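Local coordinates for protein tapirin (Caldicellulosiruptor kristjanssonii, PDB 6N2B) that probably attaches the cell to plant biomass by binding cellulose through its calcium-containing, beta-helical C-terminal domain, at residues W201-E206 / L546-P551; E448-G453 / S540-T545. One frame throughout, in Å; residues are numbered along the deposited sequence.

Interaction 1 (W201-E206 / L546-P551)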
# COMPACT_ATOMS: atom_id res chain seq x y z
N TRP A 201 5.45 -12.59 0.50
CA TRP A 201 5.41 -11.28 1.15
C TRP A 201 6.67 -10.97 1.96
O TRP A 201 6.88 -9.81 2.31
CB TRP A 201 4.18 -11.12 2.07
CG TRP A 201 4.07 -12.09 3.20
CD1 TRP A 201 3.24 -13.18 3.26
CD2 TRP A 201 4.80 -12.08 4.43
NE1 TRP A 201 3.42 -13.84 4.45
CE2 TRP A 201 4.38 -13.19 5.19
CE3 TRP A 201 5.80 -11.24 4.97
CZ2 TRP A 201 4.91 -13.48 6.45
CZ3 TRP A 201 6.32 -11.54 6.21
CH2 TRP A 201 5.87 -12.65 6.94
N ASN A 202 7.53 -11.95 2.25
CA ASN A 202 8.74 -11.64 2.99
C ASN A 202 9.97 -11.51 2.09
O ASN A 202 11.09 -11.37 2.60
CB ASN A 202 8.97 -12.65 4.12
CG ASN A 202 9.33 -14.04 3.63
OD1 ASN A 202 9.63 -14.27 2.46
ND2 ASN A 202 9.33 -14.99 4.56
N ASP A 203 9.79 -11.48 0.77
CA ASP A 203 10.87 -11.37 -0.20
C ASP A 203 11.04 -9.92 -0.63
O ASP A 203 10.12 -9.34 -1.21
CB ASP A 203 10.57 -12.24 -1.41
CG ASP A 203 11.70 -12.29 -2.40
OD1 ASP A 203 12.85 -11.96 -2.02
OD2 ASP A 203 11.43 -12.66 -3.56
N LEU A 204 12.23 -9.36 -0.40
CA LEU A 204 12.47 -7.96 -0.75
C LEU A 204 12.24 -7.71 -2.24
O LEU A 204 11.76 -6.64 -2.63
CB LEU A 204 13.89 -7.56 -0.35
CG LEU A 204 14.49 -6.26 -0.89
CD1 LEU A 204 14.05 -5.04 -0.09
CD2 LEU A 204 15.99 -6.37 -0.85
N PHE A 205 12.57 -8.68 -3.09
CA PHE A 205 12.48 -8.47 -4.53
C PHE A 205 11.07 -8.63 -5.07
O PHE A 205 10.88 -8.50 -6.29
CB PHE A 205 13.46 -9.41 -5.23
CG PHE A 205 14.88 -9.15 -4.84
CD1 PHE A 205 15.56 -8.05 -5.34
CD2 PHE A 205 15.51 -9.92 -3.88
CE1 PHE A 205 16.85 -7.76 -4.95
CE2 PHE A 205 16.78 -9.63 -3.47
CZ PHE A 205 17.46 -8.55 -4.01
N GLU A 206 10.08 -8.89 -4.21
CA GLU A 206 8.68 -8.84 -4.59
C GLU A 206 8.11 -7.43 -4.54
O GLU A 206 7.05 -7.17 -5.13
CB GLU A 206 7.87 -9.79 -3.69
CG GLU A 206 6.37 -9.45 -3.48
CD GLU A 206 5.51 -9.54 -4.76
OE1 GLU A 206 5.94 -10.17 -5.76
OE2 GLU A 206 4.41 -8.94 -4.78
N LEU A 546 23.03 -3.90 0.20
CA LEU A 546 22.30 -3.84 1.46
C LEU A 546 22.69 -4.93 2.44
O LEU A 546 22.15 -4.95 3.56
CB LEU A 546 20.79 -3.95 1.21
CG LEU A 546 20.16 -2.95 0.25
CD1 LEU A 546 18.66 -3.25 0.08
CD2 LEU A 546 20.43 -1.51 0.73
N ASN A 547 23.59 -5.85 2.07
CA ASN A 547 23.94 -6.99 2.90
C ASN A 547 22.67 -7.72 3.30
O ASN A 547 22.31 -7.86 4.47
CB ASN A 547 24.76 -6.54 4.11
CG ASN A 547 25.52 -7.68 4.78
OD1 ASN A 547 25.63 -8.78 4.24
ND2 ASN A 547 26.04 -7.41 5.98
N TYR A 548 21.95 -8.15 2.26
CA TYR A 548 20.60 -8.67 2.38
C TYR A 548 20.66 -10.18 2.45
O TYR A 548 21.36 -10.81 1.66
CB TYR A 548 19.74 -8.24 1.19
CG TYR A 548 18.33 -8.80 1.27
CD1 TYR A 548 17.49 -8.48 2.33
CD2 TYR A 548 17.85 -9.66 0.28
CE1 TYR A 548 16.20 -8.99 2.39
CE2 TYR A 548 16.57 -10.18 0.33
CZ TYR A 548 15.75 -9.85 1.39
OH TYR A 548 14.48 -10.37 1.44
N ILE A 549 19.92 -10.77 3.38
CA ILE A 549 19.80 -12.21 3.51
C ILE A 549 18.34 -12.60 3.30
O ILE A 549 17.50 -12.43 4.19
CB ILE A 549 20.31 -12.72 4.87
CG1 ILE A 549 21.73 -12.23 5.13
CG2 ILE A 549 20.29 -14.24 4.90
CD1 ILE A 549 21.96 -11.71 6.51
N PRO A 550 17.99 -13.14 2.13
CA PRO A 550 16.60 -13.55 1.89
C PRO A 550 16.18 -14.67 2.83
O PRO A 550 16.96 -15.60 3.08
CB PRO A 550 16.62 -14.03 0.43
CG PRO A 550 18.05 -14.02 0.00
CD PRO A 550 18.78 -13.09 0.90
N PRO A 551 14.95 -14.61 3.34
CA PRO A 551 14.51 -15.53 4.42
C PRO A 551 14.46 -17.00 4.01
O PRO A 551 15.14 -17.82 4.65
CB PRO A 551 13.10 -15.02 4.75
CG PRO A 551 13.09 -13.61 4.27
CD PRO A 551 13.96 -13.57 3.06
O HOH W 1 12.73 -10.09 3.83
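The hydroxyl of Tyr548 accepts a hydrogen bond from the backbone of Leu204, with N to OH at 3.1 Å and an N-H...O angle of 156°. A water lying in the plane of the ring is a second partner of Tyr548 OH, at 3.0 Å. CG of Tyr548 stands anti to its backbone N, and from there the ring reaches the 201-206 loop. Leu204 then covers one face: CD2 stands over the ring centre, 3.8 Å from the centroid and 5° off the normal, a CH-pi contact, while CB lies 3.4 Å from Tyr548 CZ. On the opposite face Pro550 N sits toward the rim. Phe205 meets the ring obliquely, CE2 to Tyr548 CE2 at 3.8 Å, with the two planes 78° apart. Beyond the hydroxyl the amide of Asn202 and the ring of Pro551 lie alongside, pointing in opposite directions, with Asn202 ND2 3.8 Å from Pro551 CB; at the other end Leu204 CD2 meets Leu546 CD1 at 4.2 Å. The carboxylate of Asp203 is engaged mainly by Arg533 in a salt bridge. The contact thus ties the lead-in to strand 207-211 to the C-terminal tail that leaves helix 536-546 through a Schellman motif at Asn547, with Phe205 resting on that helix and Trp201 lying against helix 408-413 and strand 240-250.

Interaction 2 (E448-G453 / S540-T545); sequences EIVVYG and SSITST
The ring of Tyr452 carries Val450 CG2 on one face, 3.7 Å above its plane and offset toward the rim, and meets Ser541 OG at its edge, near the plane. Thr545 meets the tyrosine tip to tip: OG1 stands oblique to the ring, and CG2 is 3.5 Å from Tyr452 CE1. Tyr452 OH and Ser541 OG are hydrogen-bonded at 2.7 Å. Ser541 OG is anti to its own backbone N (chi1 174°), a torsion that carries the hydroxyl out toward the strand. Ile542 CG1 adds apolar contact, 4.4 Å from Tyr452 CZ and 4.2 Å from Val450 CG2. The sequence spacing of Val450 and Tyr452 puts both on the same face of strand 448-453, which pairs antiparallel with 436-441 and parallel with 478-483, next to the beta-helix of the domain. Helix 536-546 lies over that face: the axes of the two segments approach to 10.1 Å and run 23° from parallel. Within the helix Ser541 O receives two bonds, from Thr545 N and from Thr545 OG1 (2.9 Å); the two donors come from opposite faces of the carbonyl plane, and the second ties the threonine hydroxyl back to the helix. An alanine in place of Tyr452 would probably leave Ser541 OG without its hydroxyl mate and open a gap between strand and helix beside Thr545 CG2 and Ile542 CG1. Pro427 touches both Tyr452 and Thr545, while Ala482 of strand 478-483 also packs against Tyr452.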
# COMPACT_ATOMS: atom_id res chain seq x y z
N GLU A 448 18.63 -3.41 -17.90
CA GLU A 448 18.29 -3.16 -16.51
C GLU A 448 19.44 -2.40 -15.86
O GLU A 448 20.61 -2.70 -16.09
CB GLU A 448 18.02 -4.48 -15.77
CG GLU A 448 16.94 -5.35 -16.41
CD GLU A 448 16.57 -6.56 -15.53
OE1 GLU A 448 17.06 -6.65 -14.37
OE2 GLU A 448 15.78 -7.42 -16.01
N ILE A 449 19.10 -1.39 -15.07
CA ILE A 449 20.11 -0.65 -14.33
C ILE A 449 19.51 -0.33 -12.98
O ILE A 449 18.33 -0.00 -12.88
CB ILE A 449 20.58 0.63 -15.05
CG1 ILE A 449 21.52 1.45 -14.15
CG2 ILE A 449 19.43 1.49 -15.52
CD1 ILE A 449 22.44 2.41 -14.92
N VAL A 450 20.31 -0.48 -11.93
CA VAL A 450 19.93 -0.01 -10.60
C VAL A 450 20.78 1.21 -10.29
O VAL A 450 21.99 1.22 -10.54
CB VAL A 450 20.12 -1.10 -9.54
CG1 VAL A 450 21.50 -1.73 -9.65
CG2 VAL A 450 19.90 -0.51 -8.17
N VAL A 451 20.13 2.26 -9.78
CA VAL A 451 20.80 3.51 -9.47
C VAL A 451 20.80 3.70 -7.95
O VAL A 451 19.74 3.70 -7.32
CB VAL A 451 20.12 4.68 -10.21
CG1 VAL A 451 20.70 6.02 -9.76
CG2 VAL A 451 20.30 4.47 -11.72
N TYR A 452 21.98 3.85 -7.37
CA TYR A 452 22.12 4.08 -5.94
C TYR A 452 22.38 5.56 -5.68
O TYR A 452 23.25 6.16 -6.32
CB TYR A 452 23.26 3.25 -5.35
CG TYR A 452 23.06 1.77 -5.49
CD1 TYR A 452 22.31 1.06 -4.56
CD2 TYR A 452 23.62 1.07 -6.57
CE1 TYR A 452 22.13 -0.31 -4.69
CE2 TYR A 452 23.44 -0.31 -6.70
CZ TYR A 452 22.70 -0.99 -5.76
OH TYR A 452 22.51 -2.35 -5.87
N GLY A 453 21.62 6.14 -4.76
CA GLY A 453 21.81 7.53 -4.39
C GLY A 453 21.82 7.71 -2.88
O GLY A 453 20.77 7.69 -2.25
N SER A 540 21.87 -9.39 -7.37
CA SER A 540 23.18 -9.56 -6.76
C SER A 540 23.76 -8.21 -6.33
O SER A 540 24.34 -8.09 -5.25
CB SER A 540 24.12 -10.27 -7.73
OG SER A 540 25.41 -10.48 -7.15
N SER A 541 23.58 -7.18 -7.16
CA SER A 541 24.06 -5.86 -6.78
C SER A 541 23.35 -5.34 -5.53
O SER A 541 23.99 -4.80 -4.62
CB SER A 541 23.89 -4.89 -7.94
OG SER A 541 24.22 -3.59 -7.51
N ILE A 542 22.02 -5.49 -5.47
CA ILE A 542 21.25 -5.00 -4.33
C ILE A 542 21.54 -5.85 -3.09
O ILE A 542 21.70 -5.33 -1.98
CB ILE A 542 19.75 -4.98 -4.66
CG1 ILE A 542 19.46 -3.98 -5.79
CG2 ILE A 542 18.89 -4.70 -3.39
CD1 ILE A 542 18.08 -4.10 -6.37
N THR A 543 21.57 -7.18 -3.26
CA THR A 543 21.86 -8.05 -2.13
C THR A 543 23.22 -7.70 -1.54
O THR A 543 23.37 -7.58 -0.31
CB THR A 543 21.82 -9.52 -2.55
OG1 THR A 543 20.52 -9.86 -3.04
CG2 THR A 543 22.13 -10.42 -1.38
N SER A 544 24.21 -7.49 -2.40
CA SER A 544 25.53 -7.10 -1.93
C SER A 544 25.49 -5.74 -1.24
O SER A 544 26.00 -5.59 -0.13
CB SER A 544 26.50 -7.11 -3.11
OG SER A 544 27.62 -6.29 -2.84
N THR A 545 24.84 -4.75 -1.86
CA THR A 545 24.86 -3.38 -1.35
C THR A 545 24.19 -3.27 0.03
O THR A 545 24.71 -2.61 0.94
CB THR A 545 24.16 -2.47 -2.36
OG1 THR A 545 24.99 -2.34 -3.51
CG2 THR A 545 23.90 -1.10 -1.79

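Overall arrangement
Interactions 1 and 2 have centres 13 Å apart and use consecutive parts of the C-terminal chain: residues 540-545 pack on a strand, and 546-551 then meet the 201-206 loop. The two contacts also touch directly. Tyr548 N lies 3.0 Å from Thr543 O, a probable hydrogen bond, while Phe205 CZ packs 3.5 Å from Thr543 OG1 and Leu204 CD2 lies 4.2 Å from Ile542 CG2. Ile542, which touches Val450 and Tyr452 within interaction 2, thus also meets Leu204 of interaction 1. Only interaction 2 approaches the calcium site, the Tyr452 side chain being about 9 Å from the ion and about 6 Å from the side chain of its ligand residue Leu436; interaction 1 lies away from it.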